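Long-range contacts in putative cyclohexadienyl dehydrogenase and ADH prephenate dehydrogenase (Rhizobium meliloti, PDB 4WJI), which probably catalyses the NAD(P)-dependent oxidative decarboxylation of prephenate to 4-hydroxyphenylpyruvate in tyrosine biosynthesis, and is seen here with NADP and tyrosine bound: residues F4-L9 with T31-T36; E60-A65 with A86-G91; L67-V72 with T95-T100. All coordinates share one frame; numbering follows the deposited sequence.

Contact 1: residues F4-L9 with T31-T36; sequences FQTIAL and TIVVTT. With NAP (NADP nicotinamide-adenine-dinucleotide phosphate), chain B.
The first beta-alpha-beta unit of the Rossmann-type nucleotide-binding fold brings strand 4-10 beside strand 29-35, with T6 paired to T31, I7 to I32, A8 to V33 and L9 to V34, after a crossover through helix 14-26. The strands run parallel, their short axes 17° apart. I7 and L9 donate to T31 O and V33 O, while Q5 O, I7 O and L9 O accept from T31, V33 and T35. The bond from L9 N to V33 O, 2.8 Å long, is nearly straight at 173°.

Side chains alternate between two faces. On one, L9 CD1 reaches I32 CG2 at 3.9 Å, and both residues also lie against helix 14-26. On the other, T6 CG2 meets V33 CG2, also at 3.9 Å. At the N-terminal end of the pairing a water accepts from Q5 NE2 at 2.9 Å, donates to T6 OG1 and is hydrogen-bonded to T31 OG1 at 2.8 Å, while Q5 OE1 is bonded to Q2.

Just past the last strand residue, T36 holds OG1 anti to the backbone N (chi1 -168°). OG1 accepts from the ribose hydroxyl O3B of NADP at 2.7 Å and donates to its phosphate oxygen O2X at 2.8 Å. One hydroxyl thus grips both the sugar and the 2'-phosphate that distinguishes NADP from NAD, which is consistent with a part in recognising the phosphorylated cofactor.

Contact 2: residues E60-A65 with A86-G91; sequences EAVEGA and AHLKPG. With MG (magnesium ion), chain D.
E63 and H87 lie side by side and point the same way, with the carboxylate and imidazole planes 16° apart. H87 ND1 donates to E63 OE2 at 3.0 Å with an N-H...O angle of 151°; OE2 accepts through its anti lone pair and sits 17° out of the ring plane. The glutamate chain is extended beyond CG, and this carries the carboxylate to the ring edge. The other ring nitrogen, H87 NE2, binds a magnesium ion at 2.5 Å, and five waters complete six-fold coordination. The metal would probably polarise the ring and strengthen the hold of ND1 on the carboxylate.

V62 meets the histidine differently: the two side chains cross at about a right angle, CG2 of V62 lying 3.7 Å from CB of H87. CB of V62 also touches CD2 of L88 at 3.9 Å, and both V62 and L88 continue inward onto V68.

K89 puts CG between its backbone N and carbonyl carbon, then runs extended past the backbone, with CE 3.6 Å from A65 O and NZ 3.6 Å from G64 O. NZ also forms a salt bridge with D66. An alanine here would probably leave the D66 carboxylate without this charge partner and uncover the carbonyls of G64 and A65.

Two waters link the two backbones. One donates to V62 O and A65 O and accepts from K89 N; the other accepts from G64 N and donates to H87 O. V62 to A65 form a type II beta turn, closed by A65 N on V62 O at 3.0 Å, with G64 at positive phi. This turn leads into strand 67-70 and the H87-G91 loop into strand 93-96, so the contact joins two connections at the N-terminal ends of adjacent parallel strands of the Rossmann-type fold, with the magnesium ion held by H87.

Contact 3: residues L67-V72 with T95-T100; sequences LVVVSV and TDVGST. With NAP (NADP nicotinamide-adenine-dinucleotide phosphate), chain B; TYR (tyrosine), chain C.
T95 sets its side chain beside that of V69, the two pointing the same way from paired strands. Its CB leaves the strand on the V69 face and then branches. CG2 lies between the backbone N and the carbonyl carbon, where it meets V69 CG2 at 3.9 Å, L67 CD1 at 4.0 Å and V68 O at 3.6 Å. OG1, anti to the backbone N (chi1 -169°), turns to V119 O on the next strand and is hydrogen-bonded there.

The backbone of T95 bonds twice to strand 67-70: its N to V68 O at 2.8 Å, and its O from V70 N. This is the parallel pairing of a beta-alpha-beta unit, crossing over through helix 77-84, in the Rossmann-type sheet. The bond from V97 N to V70 O is weak, as the strands give way to loops. There V97 CG2 packs on S71 OG at 3.3 Å, and D96 OD2 accepts from G98 N in an Asx turn and also forms a salt bridge with K101 NZ.

Both loops reach NADP, and S99 also the bound tyrosine. V72 O accepts from NADP O3D at 2.7 Å, and S99 OG is hydrogen-bonded to both NADP O2D at 2.6 Å and the hydroxyl OH of the tyrosine.

In the fold
From the N terminus, contact 1 closes first: strand 4-10 is rejoined by strand 29-35 after helix 14-26, before any other contact opens. Contact 2 then opens at 60-65 and contact 3 at 67-72; contact 2 closes at 86-91, contact 3 at 95-100, so these two cross rather than nest. Probable hydrogen bonds from A8 N to L67 O and from V69 N to A8 O, each 2.8 Å, join contacts 1 and 3 into four neighbouring parallel strands. Contact 2 sits about 11 Å, centre to centre, from contact 1, touching it through A61, and ties the turn after helix 58-61 to the loop between helix 77-84 and strand 93-96.

Contact 1: residues F4-L9 with T31-T36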
loop_
_atom_site.group_PDB
_atom_site.type_symbol
_atom_site.label_atom_id
_atom_site.label_comp_id
_atom_site.label_asym_id
_atom_site.label_seq_id
_atom_site.Cartn_x
_atom_site.Cartn_y
_atom_site.Cartn_z
ATOM N N PHE A 4 -8.061 30.586 -20.036
ATOM C CA PHE A 4 -7.859 30.246 -21.437
ATOM C C PHE A 4 -9.194 30.363 -22.127
ATOM O O PHE A 4 -10.197 29.899 -21.609
ATOM C CB PHE A 4 -7.375 28.805 -21.580
ATOM C CG PHE A 4 -6.007 28.569 -20.969
ATOM C CD1 PHE A 4 -4.867 28.880 -21.664
ATOM C CD2 PHE A 4 -5.898 28.162 -19.655
ATOM C CE1 PHE A 4 -3.614 28.729 -21.084
ATOM C CE2 PHE A 4 -4.654 28.005 -19.052
ATOM C CZ PHE A 4 -3.503 28.315 -19.770
ATOM N N GLN A 5 -9.235 30.907 -23.342
ATOM C CA GLN A 5 -10.526 31.009 -24.029
ATOM C C GLN A 5 -11.003 29.624 -24.428
ATOM O O GLN A 5 -12.167 29.312 -24.243
ATOM C CB GLN A 5 -10.411 31.941 -25.221
ATOM C CG GLN A 5 -11.739 32.093 -26.000
ATOM C CD GLN A 5 -12.821 32.734 -25.135
ATOM O OE1 GLN A 5 -12.599 33.776 -24.538
ATOM N NE2 GLN A 5 -13.957 32.120 -25.060
ATOM N N THR A 6 -10.115 28.771 -24.951
ATOM C CA THR A 6 -10.505 27.430 -25.361
ATOM C C THR A 6 -9.425 26.437 -24.899
ATOM O O THR A 6 -8.222 26.639 -25.146
ATOM C CB THR A 6 -10.557 27.337 -26.855
ATOM O OG1 THR A 6 -11.478 28.330 -27.359
ATOM C CG2 THR A 6 -11.043 25.952 -27.267
ATOM N N ILE A 7 -9.863 25.404 -24.188
ATOM C CA ILE A 7 -9.014 24.302 -23.750
ATOM C C ILE A 7 -9.492 23.042 -24.436
ATOM O O ILE A 7 -10.660 22.700 -24.305
ATOM C CB ILE A 7 -9.014 24.110 -22.238
ATOM C CG1 ILE A 7 -8.568 25.406 -21.513
ATOM C CG2 ILE A 7 -8.125 22.924 -21.864
ATOM C CD1 ILE A 7 -8.593 25.266 -20.033
ATOM N N ALA A 8 -8.571 22.372 -25.165
ATOM C CA ALA A 8 -8.877 21.096 -25.805
ATOM C C ALA A 8 -8.247 19.970 -24.986
ATOM O O ALA A 8 -7.034 20.004 -24.682
ATOM C CB ALA A 8 -8.296 21.058 -27.194
ATOM N N LEU A 9 -9.082 18.985 -24.621
ATOM C CA LEU A 9 -8.631 17.837 -23.834
ATOM C C LEU A 9 -8.598 16.660 -24.753
ATOM O O LEU A 9 -9.644 16.226 -25.249
ATOM C CB LEU A 9 -9.600 17.574 -22.688
ATOM C CG LEU A 9 -9.745 18.765 -21.721
ATOM C CD1 LEU A 9 -10.763 18.435 -20.644
ATOM C CD2 LEU A 9 -8.400 19.175 -21.096
ATOM N N THR A 31 -14.450 27.757 -23.335
ATOM C CA THR A 31 -14.996 26.552 -23.996
ATOM C C THR A 31 -14.064 25.394 -23.673
ATOM O O THR A 31 -12.827 25.524 -23.817
ATOM C CB THR A 31 -15.051 26.709 -25.545
ATOM O OG1 THR A 31 -15.937 27.781 -25.921
ATOM C CG2 THR A 31 -15.534 25.454 -26.229
ATOM N N ILE A 32 -14.667 24.257 -23.329
ATOM C CA ILE A 32 -13.938 23.012 -23.189
ATOM C C ILE A 32 -14.271 22.114 -24.377
ATOM O O ILE A 32 -15.448 21.859 -24.666
ATOM C CB ILE A 32 -14.375 22.245 -21.904
ATOM C CG1 ILE A 32 -14.292 23.104 -20.628
ATOM C CG2 ILE A 32 -13.591 20.947 -21.773
ATOM C CD1 ILE A 32 -14.881 22.453 -19.377
ATOM N N VAL A 33 -13.225 21.689 -25.110
ATOM C CA VAL A 33 -13.409 20.771 -26.231
ATOM C C VAL A 33 -12.884 19.433 -25.795
ATOM O O VAL A 33 -11.746 19.357 -25.334
ATOM C CB VAL A 33 -12.633 21.248 -27.486
ATOM C CG1 VAL A 33 -12.945 20.329 -28.654
ATOM C CG2 VAL A 33 -13.022 22.693 -27.831
ATOM N N VAL A 34 -13.674 18.377 -25.980
ATOM C CA VAL A 34 -13.278 17.016 -25.579
ATOM C C VAL A 34 -13.139 16.138 -26.807
ATOM O O VAL A 34 -14.056 16.089 -27.680
ATOM C CB VAL A 34 -14.323 16.401 -24.641
ATOM C CG1 VAL A 34 -14.075 14.925 -24.386
ATOM C CG2 VAL A 34 -14.311 17.150 -23.315
ATOM N N THR A 35 -12.018 15.427 -26.851
ATOM C CA THR A 35 -11.828 14.394 -27.850
ATOM C C THR A 35 -11.224 13.162 -27.217
ATOM O O THR A 35 -10.476 13.258 -26.230
ATOM C CB THR A 35 -11.000 14.876 -29.044
ATOM O OG1 THR A 35 -11.045 13.942 -30.125
ATOM C CG2 THR A 35 -9.608 15.173 -28.679
ATOM N N THR A 36 -11.569 12.009 -27.777
ATOM C CA THR A 36 -10.998 10.737 -27.374
ATOM C C THR A 36 -11.131 9.804 -28.576
ATOM O O THR A 36 -11.940 10.093 -29.494
ATOM C CB THR A 36 -11.753 10.189 -26.135
ATOM O OG1 THR A 36 -11.048 9.080 -25.550
ATOM C CG2 THR A 36 -13.213 9.801 -26.415
HETATM P PA NAP B . -7.235 6.230 -18.716
HETATM O O1A NAP B . -8.201 6.554 -17.643
HETATM O O2A NAP B . -7.036 4.830 -19.191
HETATM O O5B NAP B . -7.628 7.105 -20.004
HETATM C C5B NAP B . -7.000 6.854 -21.256
HETATM C C4B NAP B . -7.408 7.872 -22.319
HETATM O O4B NAP B . -6.522 7.735 -23.424
HETATM C C3B NAP B . -8.791 7.609 -22.887
HETATM O O3B NAP B . -9.361 8.799 -23.408
HETATM C C2B NAP B . -8.510 6.708 -24.060
HETATM O O2B NAP B . -9.475 6.830 -25.067
HETATM C C1B NAP B . -7.215 7.278 -24.572
HETATM N N9A NAP B . -6.334 6.377 -25.363
HETATM C C8A NAP B . -5.901 5.170 -25.038
HETATM N N7A NAP B . -5.084 4.643 -25.914
HETATM C C5A NAP B . -4.984 5.582 -26.896
HETATM C C6A NAP B . -4.276 5.623 -28.113
HETATM N N6A NAP B . -3.503 4.592 -28.506
HETATM N N1A NAP B . -4.380 6.720 -28.834
HETATM C C2A NAP B . -5.138 7.719 -28.414
HETATM N N3A NAP B . -5.848 7.770 -27.303
HETATM C C4A NAP B . -5.753 6.673 -26.562
HETATM O O3 NAP B . -5.794 6.845 -18.383
HETATM P PN NAP B . -5.283 7.972 -17.372
HETATM O O1N NAP B . -5.142 7.309 -16.096
HETATM O O2N NAP B . -6.093 9.184 -17.483
HETATM O O5D NAP B . -3.784 8.228 -17.914
HETATM C C5D NAP B . -3.502 9.137 -18.948
HETATM C C4D NAP B . -2.059 9.613 -18.799
HETATM O O4D NAP B . -1.898 10.142 -17.498
HETATM C C3D NAP B . -1.044 8.516 -18.918
HETATM O O3D NAP B . 0.074 8.977 -19.657
HETATM C C2D NAP B . -0.652 8.198 -17.495
HETATM O O2D NAP B . 0.665 7.711 -17.452
HETATM C C1D NAP B . -0.754 9.597 -16.887
HETATM N N1N NAP B . -1.060 9.646 -15.449
HETATM C C2N NAP B . -1.851 8.730 -14.885
HETATM C C3N NAP B . -2.136 8.770 -13.541
HETATM C C7N NAP B . -2.998 7.749 -12.835
HETATM O O7N NAP B . -2.925 7.656 -11.640
HETATM N N7N NAP B . -3.798 7.009 -13.570
HETATM C C4N NAP B . -1.597 9.787 -12.799
HETATM C C5N NAP B . -0.811 10.726 -13.415
HETATM C C6N NAP B . -0.517 10.633 -14.748
HETATM P P2B NAP B . -10.576 5.686 -25.325
HETATM O O1X NAP B . -11.124 5.312 -23.988
HETATM O O2X NAP B . -11.580 6.372 -26.207
HETATM O O3X NAP B . -9.917 4.490 -25.985
HETATM O O HOH W 1 -14.334 29.848 -26.873
#

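Contact 2: residues E60-A65 with A86-G91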
loop_
_atom_site.group_PDB
_atom_site.type_symbol
_atom_site.label_atom_id
_atom_site.label_comp_id
_atom_site.label_asym_id
_atom_site.label_seq_id
_atom_site.Cartn_x
_atom_site.Cartn_y
_atom_site.Cartn_z
ATOM N N GLU A 60 -9.386 18.207 -35.479
ATOM C CA GLU A 60 -10.459 19.195 -35.348
ATOM C C GLU A 60 -10.507 19.821 -33.952
ATOM O O GLU A 60 -10.744 21.026 -33.804
ATOM C CB GLU A 60 -11.836 18.560 -35.546
ATOM C CG GLU A 60 -12.268 18.179 -36.926
ATOM C CD GLU A 60 -13.760 17.805 -36.947
ATOM O OE1 GLU A 60 -14.450 17.685 -35.856
ATOM O OE2 GLU A 60 -14.250 17.613 -38.077
ATOM N N ALA A 61 -10.254 19.004 -32.935
ATOM C CA ALA A 61 -10.386 19.472 -31.549
ATOM C C ALA A 61 -9.477 20.639 -31.203
ATOM O O ALA A 61 -9.826 21.489 -30.347
ATOM C CB ALA A 61 -10.127 18.335 -30.573
ATOM N N VAL A 62 -8.287 20.622 -31.790
ATOM C CA VAL A 62 -7.305 21.635 -31.462
ATOM C C VAL A 62 -7.461 22.931 -32.245
ATOM O O VAL A 62 -6.768 23.892 -31.956
ATOM C CB VAL A 62 -5.853 21.138 -31.552
ATOM C CG1 VAL A 62 -5.686 19.898 -30.710
ATOM C CG2 VAL A 62 -5.437 20.842 -32.993
ATOM N N GLU A 63 -8.353 22.975 -33.223
ATOM C CA GLU A 63 -8.475 24.176 -34.061
ATOM C C GLU A 63 -8.874 25.389 -33.201
ATOM O O GLU A 63 -9.873 25.356 -32.503
ATOM C CB GLU A 63 -9.395 23.876 -35.233
ATOM C CG GLU A 63 -8.705 22.886 -36.193
ATOM C CD GLU A 63 -9.487 22.473 -37.431
ATOM O OE1 GLU A 63 -10.675 22.874 -37.602
ATOM O OE2 GLU A 63 -8.891 21.719 -38.244
ATOM N N GLY A 64 -8.002 26.390 -33.127
ATOM C CA GLY A 64 -8.256 27.573 -32.294
ATOM C C GLY A 64 -8.066 27.445 -30.809
ATOM O O GLY A 64 -8.362 28.357 -30.053
ATOM N N ALA A 65 -7.554 26.303 -30.353
ATOM C CA ALA A 65 -7.366 26.073 -28.919
ATOM C C ALA A 65 -6.126 26.779 -28.371
ATOM O O ALA A 65 -5.054 26.737 -28.969
ATOM C CB ALA A 65 -7.304 24.588 -28.611
ATOM N N ALA A 86 -0.441 20.087 -37.604
ATOM C CA ALA A 86 -0.803 21.012 -38.674
ATOM C C ALA A 86 -2.010 21.902 -38.365
ATOM O O ALA A 86 -2.291 22.844 -39.108
ATOM C CB ALA A 86 -1.060 20.252 -39.970
ATOM N N HIS A 87 -2.705 21.572 -37.289
ATOM C CA HIS A 87 -3.956 22.189 -36.921
ATOM C C HIS A 87 -3.890 23.103 -35.720
ATOM O O HIS A 87 -4.865 23.811 -35.411
ATOM C CB HIS A 87 -4.944 21.080 -36.628
ATOM C CG HIS A 87 -5.204 20.210 -37.807
ATOM N ND1 HIS A 87 -6.268 20.419 -38.649
ATOM C CD2 HIS A 87 -4.519 19.155 -38.308
ATOM C CE1 HIS A 87 -6.235 19.524 -39.622
ATOM N NE2 HIS A 87 -5.179 18.746 -39.441
ATOM N N LEU A 88 -2.738 23.160 -35.088
ATOM C CA LEU A 88 -2.530 24.054 -33.954
ATOM C C LEU A 88 -2.390 25.508 -34.387
ATOM O O LEU A 88 -1.689 25.792 -35.361
ATOM C CB LEU A 88 -1.271 23.636 -33.212
ATOM C CG LEU A 88 -1.303 22.275 -32.521
ATOM C CD1 LEU A 88 0.101 21.750 -32.211
ATOM C CD2 LEU A 88 -2.152 22.326 -31.252
ATOM N N LYS A 89 -2.993 26.424 -33.639
ATOM C CA LYS A 89 -2.825 27.828 -34.008
ATOM C C LYS A 89 -1.488 28.357 -33.460
ATOM O O LYS A 89 -0.955 27.827 -32.498
ATOM C CB LYS A 89 -3.959 28.712 -33.527
ATOM C CG LYS A 89 -4.018 28.897 -32.055
ATOM C CD LYS A 89 -4.961 30.026 -31.675
ATOM C CE LYS A 89 -5.096 30.158 -30.183
ATOM N NZ LYS A 89 -6.122 31.185 -29.784
ATOM N N PRO A 90 -0.948 29.414 -34.095
ATOM C CA PRO A 90 0.233 30.049 -33.542
ATOM C C PRO A 90 0.041 30.449 -32.102
ATOM O O PRO A 90 -1.017 31.021 -31.753
ATOM C CB PRO A 90 0.447 31.275 -34.448
ATOM C CG PRO A 90 -0.287 30.971 -35.693
ATOM C CD PRO A 90 -1.448 30.104 -35.296
ATOM N N GLY A 91 1.049 30.140 -31.271
ATOM C CA GLY A 91 1.027 30.518 -29.849
ATOM C C GLY A 91 0.220 29.572 -28.951
ATOM O O GLY A 91 0.115 29.814 -27.756
HETATM MG MG MG D . -4.777 16.758 -40.812
HETATM O O HOH W 2 -4.406 25.262 -31.286
HETATM O O HOH W 3 -5.894 26.412 -35.128
HETATM O O HOH W 4 -6.692 15.845 -40.231
HETATM O O HOH W 5 -5.149 17.957 -42.279
HETATM O O HOH W 6 -2.360 17.033 -40.838
HETATM O O HOH W 7 -4.192 15.119 -41.784
HETATM O O HOH W 8 -3.891 15.557 -39.005
#

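Contact 3: residues L67-V72 with T95-T100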
loop_
_atom_site.group_PDB
_atom_site.type_symbol
_atom_site.label_atom_id
_atom_site.label_comp_id
_atom_site.label_asym_id
_atom_site.label_seq_id
_atom_site.Cartn_x
_atom_site.Cartn_y
_atom_site.Cartn_z
ATOM N N LEU A 67 -4.992 26.172 -25.138
ATOM C CA LEU A 67 -4.291 25.149 -24.347
ATOM C C LEU A 67 -4.810 23.782 -24.838
ATOM O O LEU A 67 -6.022 23.594 -24.997
ATOM C CB LEU A 67 -4.596 25.298 -22.858
ATOM C CG LEU A 67 -3.954 24.230 -21.966
ATOM C CD1 LEU A 67 -2.453 24.321 -22.005
ATOM C CD2 LEU A 67 -4.487 24.414 -20.563
ATOM N N VAL A 68 -3.871 22.864 -25.115
ATOM C CA VAL A 68 -4.170 21.496 -25.507
ATOM C C VAL A 68 -3.522 20.586 -24.487
ATOM O O VAL A 68 -2.300 20.679 -24.250
ATOM C CB VAL A 68 -3.577 21.184 -26.892
ATOM C CG1 VAL A 68 -3.833 19.749 -27.288
ATOM C CG2 VAL A 68 -4.145 22.143 -27.924
ATOM N N VAL A 69 -4.351 19.782 -23.797
ATOM C CA VAL A 69 -3.834 18.879 -22.757
ATOM C C VAL A 69 -3.989 17.461 -23.274
ATOM O O VAL A 69 -5.117 16.990 -23.511
ATOM C CB VAL A 69 -4.656 19.031 -21.447
ATOM C CG1 VAL A 69 -4.073 18.153 -20.343
ATOM C CG2 VAL A 69 -4.727 20.458 -20.994
ATOM N N VAL A 70 -2.858 16.774 -23.393
ATOM C CA VAL A 70 -2.821 15.401 -23.891
ATOM C C VAL A 70 -2.723 14.447 -22.675
ATOM O O VAL A 70 -1.749 14.513 -21.932
ATOM C CB VAL A 70 -1.647 15.195 -24.855
ATOM C CG1 VAL A 70 -1.613 13.753 -25.346
ATOM C CG2 VAL A 70 -1.739 16.168 -26.024
ATOM N N SER A 71 -3.740 13.603 -22.496
ATOM C CA SER A 71 -3.876 12.671 -21.346
ATOM C C SER A 71 -4.177 11.262 -21.844
ATOM O O SER A 71 -5.250 10.731 -21.646
ATOM C CB SER A 71 -4.985 13.130 -20.347
ATOM O OG SER A 71 -4.805 14.515 -19.964
ATOM N N VAL A 72 -3.183 10.672 -22.494
ATOM C CA VAL A 72 -3.254 9.339 -23.119
ATOM C C VAL A 72 -2.069 8.489 -22.629
ATOM O O VAL A 72 -1.088 9.038 -22.121
ATOM C CB VAL A 72 -3.229 9.410 -24.680
ATOM C CG1 VAL A 72 -4.404 10.250 -25.199
ATOM C CG2 VAL A 72 -1.903 9.910 -25.221
ATOM N N THR A 95 0.489 20.719 -23.753
ATOM C CA THR A 95 1.020 20.083 -22.548
ATOM C C THR A 95 0.502 18.648 -22.487
ATOM O O THR A 95 -0.336 18.214 -23.262
ATOM C CB THR A 95 0.653 20.881 -21.254
ATOM O OG1 THR A 95 1.400 20.375 -20.148
ATOM C CG2 THR A 95 -0.817 20.798 -20.948
ATOM N N ASP A 96 1.087 17.898 -21.608
ATOM C CA ASP A 96 0.682 16.550 -21.379
ATOM C C ASP A 96 0.725 16.267 -19.905
ATOM O O ASP A 96 1.046 17.120 -19.027
ATOM C CB ASP A 96 1.601 15.588 -22.141
ATOM C CG ASP A 96 2.882 15.299 -21.370
ATOM O OD1 ASP A 96 3.551 16.289 -21.031
ATOM O OD2 ASP A 96 3.227 14.092 -21.064
ATOM N N VAL A 97 0.305 15.088 -19.573
ATOM C CA VAL A 97 0.282 14.660 -18.166
ATOM C C VAL A 97 0.990 13.304 -17.947
ATOM O O VAL A 97 0.804 12.669 -16.922
ATOM C CB VAL A 97 -1.168 14.562 -17.687
ATOM C CG1 VAL A 97 -1.827 15.931 -17.676
ATOM C CG2 VAL A 97 -1.984 13.572 -18.509
ATOM N N GLY A 98 1.729 12.830 -18.934
ATOM C CA GLY A 98 2.353 11.508 -18.904
ATOM C C GLY A 98 3.248 11.215 -17.705
ATOM O O GLY A 98 3.941 12.098 -17.162
ATOM N N SER A 99 3.243 9.940 -17.295
ATOM C CA SER A 99 4.000 9.462 -16.176
ATOM C C SER A 99 5.518 9.351 -16.411
ATOM O O SER A 99 6.285 9.125 -15.470
ATOM C CB SER A 99 3.418 8.111 -15.735
ATOM O OG SER A 99 2.070 8.249 -15.288
ATOM N N THR A 100 5.908 9.410 -17.675
ATOM C CA THR A 100 7.279 9.551 -18.149
ATOM C C THR A 100 7.387 10.881 -18.909
ATOM O O THR A 100 6.389 11.382 -19.425
ATOM C CB THR A 100 7.734 8.367 -19.051
ATOM O OG1 THR A 100 7.074 8.442 -20.299
ATOM C CG2 THR A 100 7.393 7.056 -18.438
HETATM P PA NAP B . -7.235 6.230 -18.716
HETATM O O1A NAP B . -8.201 6.554 -17.643
HETATM O O2A NAP B . -7.036 4.830 -19.191
HETATM O O5B NAP B . -7.628 7.105 -20.004
HETATM C C5B NAP B . -7.000 6.854 -21.256
HETATM C C4B NAP B . -7.408 7.872 -22.319
HETATM O O4B NAP B . -6.522 7.735 -23.424
HETATM C C3B NAP B . -8.791 7.609 -22.887
HETATM O O3B NAP B . -9.361 8.799 -23.408
HETATM C C2B NAP B . -8.510 6.708 -24.060
HETATM O O2B NAP B . -9.475 6.830 -25.067
HETATM C C1B NAP B . -7.215 7.278 -24.572
HETATM N N9A NAP B . -6.334 6.377 -25.363
HETATM C C8A NAP B . -5.901 5.170 -25.038
HETATM N N7A NAP B . -5.084 4.643 -25.914
HETATM C C5A NAP B . -4.984 5.582 -26.896
HETATM C C6A NAP B . -4.276 5.623 -28.113
HETATM N N6A NAP B . -3.503 4.592 -28.506
HETATM N N1A NAP B . -4.380 6.720 -28.834
HETATM C C2A NAP B . -5.138 7.719 -28.414
HETATM N N3A NAP B . -5.848 7.770 -27.303
HETATM C C4A NAP B . -5.753 6.673 -26.562
HETATM O O3 NAP B . -5.794 6.845 -18.383
HETATM P PN NAP B . -5.283 7.972 -17.372
HETATM O O1N NAP B . -5.142 7.309 -16.096
HETATM O O2N NAP B . -6.093 9.184 -17.483
HETATM O O5D NAP B . -3.784 8.228 -17.914
HETATM C C5D NAP B . -3.502 9.137 -18.948
HETATM C C4D NAP B . -2.059 9.613 -18.799
HETATM O O4D NAP B . -1.898 10.142 -17.498
HETATM C C3D NAP B . -1.044 8.516 -18.918
HETATM O O3D NAP B . 0.074 8.977 -19.657
HETATM C C2D NAP B . -0.652 8.198 -17.495
HETATM O O2D NAP B . 0.665 7.711 -17.452
HETATM C C1D NAP B . -0.754 9.597 -16.887
HETATM N N1N NAP B . -1.060 9.646 -15.449
HETATM C C2N NAP B . -1.851 8.730 -14.885
HETATM C C3N NAP B . -2.136 8.770 -13.541
HETATM C C7N NAP B . -2.998 7.749 -12.835
HETATM O O7N NAP B . -2.925 7.656 -11.640
HETATM N N7N NAP B . -3.798 7.009 -13.570
HETATM C C4N NAP B . -1.597 9.787 -12.799
HETATM C C5N NAP B . -0.811 10.726 -13.415
HETATM C C6N NAP B . -0.517 10.633 -14.748
HETATM P P2B NAP B . -10.576 5.686 -25.325
HETATM O O1X NAP B . -11.124 5.312 -23.988
HETATM O O2X NAP B . -11.580 6.372 -26.207
HETATM O O3X NAP B . -9.917 4.490 -25.985
HETATM N N TYR C . -2.325 5.806 -9.600
HETATM C CA TYR C . -1.438 5.913 -8.411
HETATM C C TYR C . -2.215 5.567 -7.170
HETATM O O TYR C . -3.386 5.222 -7.306
HETATM C CB TYR C . -0.834 7.318 -8.296
HETATM C CG TYR C . -0.011 7.768 -9.497
HETATM C CD1 TYR C . 0.476 6.873 -10.451
HETATM C CD2 TYR C . 0.263 9.099 -9.671
HETATM C CE1 TYR C . 1.215 7.311 -11.537
HETATM C CE2 TYR C . 1.022 9.560 -10.717
HETATM C CZ TYR C . 1.485 8.687 -11.667
HETATM O OH TYR C . 2.187 9.133 -12.756
HETATM O OXT TYR C . -1.636 5.650 -6.061
#